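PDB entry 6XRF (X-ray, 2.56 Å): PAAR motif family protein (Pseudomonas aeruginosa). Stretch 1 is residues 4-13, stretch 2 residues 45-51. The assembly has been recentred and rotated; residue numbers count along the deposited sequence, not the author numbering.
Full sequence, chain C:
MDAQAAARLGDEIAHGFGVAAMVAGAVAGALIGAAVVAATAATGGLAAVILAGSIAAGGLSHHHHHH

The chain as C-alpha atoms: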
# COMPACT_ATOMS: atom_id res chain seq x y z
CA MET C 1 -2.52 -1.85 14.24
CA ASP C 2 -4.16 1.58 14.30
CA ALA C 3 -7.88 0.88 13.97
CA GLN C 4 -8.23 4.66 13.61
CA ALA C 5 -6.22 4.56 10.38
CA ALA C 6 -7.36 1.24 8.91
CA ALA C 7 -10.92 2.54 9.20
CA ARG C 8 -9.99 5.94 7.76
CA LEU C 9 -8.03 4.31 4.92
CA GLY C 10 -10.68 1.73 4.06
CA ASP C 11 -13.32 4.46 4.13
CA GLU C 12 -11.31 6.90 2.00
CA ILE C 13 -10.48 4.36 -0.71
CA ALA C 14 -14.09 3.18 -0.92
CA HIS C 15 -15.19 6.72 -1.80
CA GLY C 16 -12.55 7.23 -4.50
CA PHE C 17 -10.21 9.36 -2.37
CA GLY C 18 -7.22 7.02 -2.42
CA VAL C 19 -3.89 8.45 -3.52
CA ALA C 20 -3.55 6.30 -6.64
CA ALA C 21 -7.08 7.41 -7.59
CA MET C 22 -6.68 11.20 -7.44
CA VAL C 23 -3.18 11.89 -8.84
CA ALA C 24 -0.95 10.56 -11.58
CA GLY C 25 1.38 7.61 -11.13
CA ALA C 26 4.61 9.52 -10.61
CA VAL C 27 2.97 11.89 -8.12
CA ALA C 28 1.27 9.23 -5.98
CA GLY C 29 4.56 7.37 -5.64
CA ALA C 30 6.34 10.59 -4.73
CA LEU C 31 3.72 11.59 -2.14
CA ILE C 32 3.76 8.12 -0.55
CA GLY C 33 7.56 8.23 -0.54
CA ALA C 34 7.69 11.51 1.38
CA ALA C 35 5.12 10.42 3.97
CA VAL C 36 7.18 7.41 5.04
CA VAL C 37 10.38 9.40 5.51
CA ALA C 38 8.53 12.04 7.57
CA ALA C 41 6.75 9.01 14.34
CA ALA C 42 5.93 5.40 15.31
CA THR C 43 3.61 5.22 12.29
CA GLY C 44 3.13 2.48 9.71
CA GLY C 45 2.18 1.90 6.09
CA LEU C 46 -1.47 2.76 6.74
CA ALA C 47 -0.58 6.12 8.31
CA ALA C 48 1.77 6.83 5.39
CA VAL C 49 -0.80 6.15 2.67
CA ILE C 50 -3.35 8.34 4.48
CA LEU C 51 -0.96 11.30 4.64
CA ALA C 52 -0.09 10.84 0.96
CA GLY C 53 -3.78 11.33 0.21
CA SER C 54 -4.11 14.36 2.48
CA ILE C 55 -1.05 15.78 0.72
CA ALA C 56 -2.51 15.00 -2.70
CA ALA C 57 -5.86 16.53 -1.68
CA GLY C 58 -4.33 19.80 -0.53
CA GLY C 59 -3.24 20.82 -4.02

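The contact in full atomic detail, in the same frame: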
# COMPACT_ATOMS: atom_id res chain seq x y z
N GLN C 4 -7.98 3.31 14.10
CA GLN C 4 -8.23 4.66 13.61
C GLN C 4 -7.90 4.79 12.13
O GLN C 4 -8.71 5.28 11.34
CB GLN C 4 -7.39 5.65 14.43
CG GLN C 4 -7.96 7.04 14.59
CD GLN C 4 -6.99 7.98 15.30
OE1 GLN C 4 -5.80 7.70 15.42
NE2 GLN C 4 -7.51 9.11 15.78
N ALA C 5 -6.71 4.33 11.74
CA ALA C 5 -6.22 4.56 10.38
C ALA C 5 -6.77 3.53 9.40
O ALA C 5 -7.17 3.89 8.28
CB ALA C 5 -4.69 4.54 10.37
N ALA C 6 -6.78 2.25 9.78
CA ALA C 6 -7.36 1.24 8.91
C ALA C 6 -8.79 1.59 8.54
O ALA C 6 -9.21 1.41 7.39
CB ALA C 6 -7.30 -0.13 9.58
N ALA C 7 -9.56 2.11 9.50
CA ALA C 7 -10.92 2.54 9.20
C ALA C 7 -10.91 3.76 8.29
O ALA C 7 -11.65 3.82 7.30
CB ALA C 7 -11.68 2.83 10.50
N ARG C 8 -10.08 4.76 8.61
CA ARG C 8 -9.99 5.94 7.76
C ARG C 8 -9.56 5.54 6.35
O ARG C 8 -10.17 5.97 5.36
CB ARG C 8 -9.01 6.95 8.35
CG ARG C 8 -9.01 8.31 7.64
CD ARG C 8 -8.17 9.35 8.38
NE ARG C 8 -7.72 10.42 7.48
CZ ARG C 8 -7.03 11.50 7.85
NH1 ARG C 8 -6.69 11.67 9.12
NH2 ARG C 8 -6.68 12.40 6.95
N LEU C 9 -8.53 4.70 6.23
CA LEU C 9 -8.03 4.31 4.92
C LEU C 9 -9.09 3.55 4.14
O LEU C 9 -9.42 3.91 3.00
CB LEU C 9 -6.76 3.47 5.06
CG LEU C 9 -5.93 3.24 3.80
CD1 LEU C 9 -5.65 4.53 3.04
CD2 LEU C 9 -4.62 2.55 4.17
N GLY C 10 -9.65 2.51 4.74
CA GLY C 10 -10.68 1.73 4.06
C GLY C 10 -11.87 2.58 3.65
O GLY C 10 -12.45 2.37 2.58
N ASP C 11 -12.24 3.55 4.49
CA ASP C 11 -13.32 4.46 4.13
C ASP C 11 -12.91 5.35 2.96
O ASP C 11 -13.66 5.49 1.98
CB ASP C 11 -13.70 5.32 5.34
CG ASP C 11 -14.86 6.24 5.05
OD1 ASP C 11 -16.00 5.75 4.97
OD2 ASP C 11 -14.63 7.46 4.90
N GLU C 12 -11.73 5.97 3.04
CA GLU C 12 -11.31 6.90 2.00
C GLU C 12 -11.24 6.22 0.63
O GLU C 12 -11.72 6.77 -0.36
CB GLU C 12 -9.96 7.52 2.37
CG GLU C 12 -10.08 8.91 2.99
CD GLU C 12 -8.80 9.39 3.65
OE1 GLU C 12 -7.73 8.82 3.35
OE2 GLU C 12 -8.86 10.32 4.47
N ILE C 13 -10.65 5.02 0.57
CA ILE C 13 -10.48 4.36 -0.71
C ILE C 13 -11.82 3.92 -1.29
O ILE C 13 -12.00 3.89 -2.51
CB ILE C 13 -9.51 3.18 -0.56
CG1 ILE C 13 -8.08 3.71 -0.44
CG2 ILE C 13 -9.63 2.23 -1.75
CD1 ILE C 13 -7.19 2.88 0.45
N GLY C 45 2.60 1.72 7.47
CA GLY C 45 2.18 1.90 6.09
C GLY C 45 0.83 2.59 5.98
O GLY C 45 0.65 3.49 5.17
N LEU C 46 -0.14 2.16 6.80
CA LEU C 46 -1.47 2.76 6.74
C LEU C 46 -1.39 4.27 6.96
O LEU C 46 -1.87 5.06 6.14
CB LEU C 46 -2.38 2.11 7.77
CG LEU C 46 -2.59 0.60 7.62
CD1 LEU C 46 -3.25 0.01 8.85
CD2 LEU C 46 -3.41 0.30 6.38
N ALA C 47 -0.76 4.69 8.06
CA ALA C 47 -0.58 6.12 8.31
C ALA C 47 0.06 6.82 7.12
O ALA C 47 -0.36 7.92 6.74
CB ALA C 47 0.27 6.32 9.57
N ALA C 48 1.06 6.19 6.50
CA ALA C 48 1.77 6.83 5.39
C ALA C 48 0.83 7.06 4.21
O ALA C 48 0.79 8.15 3.64
CB ALA C 48 2.96 5.98 4.97
N VAL C 49 0.08 6.03 3.82
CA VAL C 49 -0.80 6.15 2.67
C VAL C 49 -1.86 7.22 2.92
O VAL C 49 -2.22 7.98 2.01
CB VAL C 49 -1.44 4.78 2.35
CG1 VAL C 49 -2.39 4.89 1.17
CG2 VAL C 49 -0.35 3.75 2.05
N ILE C 50 -2.36 7.31 4.15
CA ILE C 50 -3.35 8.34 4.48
C ILE C 50 -2.76 9.73 4.24
O ILE C 50 -3.37 10.57 3.56
CB ILE C 50 -3.83 8.17 5.93
CG1 ILE C 50 -4.91 7.09 6.00
CG2 ILE C 50 -4.35 9.49 6.49
CD1 ILE C 50 -5.02 6.41 7.35
N LEU C 51 -1.58 9.99 4.79
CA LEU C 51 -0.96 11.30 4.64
C LEU C 51 -0.70 11.63 3.17
O LEU C 51 -0.89 12.77 2.74
CB LEU C 51 0.34 11.36 5.44
CG LEU C 51 1.18 12.63 5.39
CD1 LEU C 51 0.44 13.82 5.98
CD2 LEU C 51 2.51 12.41 6.11
O HOH W 1 -5.91 10.82 3.75

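Both stretches are helical, held by regular i to i+4 backbone hydrogen bonds such as L9 N to A5 O (2.6 Å, N to O) and I50 N to L46 O (3.0 Å). Their N-to-C directions diverge by 43°, and the axes approach to 9.1 Å. The CA atoms of A5 and A47 lie 6.2 Å apart, as do those of L9 and I50. No direct hydrogen bond joins the helices, so the contact, burying 410 Å² in total, rests mainly on apolar packing.

I50 is its centre. Its side chain enters a hollow formed by A5, R8, L9 and E12, with CD1 lying 3.6 Å from A5 CB and 3.4 Å from A5 O, so that the isoleucine tip lies against both the side chain and the backbone of A5. L9 spans the neighbouring positions: its CD2 meets L46 CD2 at 3.4 Å, while its CD1 lies 3.8 Å from V49 CG1. L46 also packs against A6, CD1 to CB at 4.1 Å.

At the more polar margin, R8 NE donates to E12 OE2 (3.2 Å) in a salt bridge between residues one helical turn apart. I50 CG2 covers one face of the guanidinium, 3.6 Å from R8 CZ. Water 1 bridges the helices, donating to E12 OE1 (2.7 Å from the water O) and to I50 O (2.6 Å from the same atom).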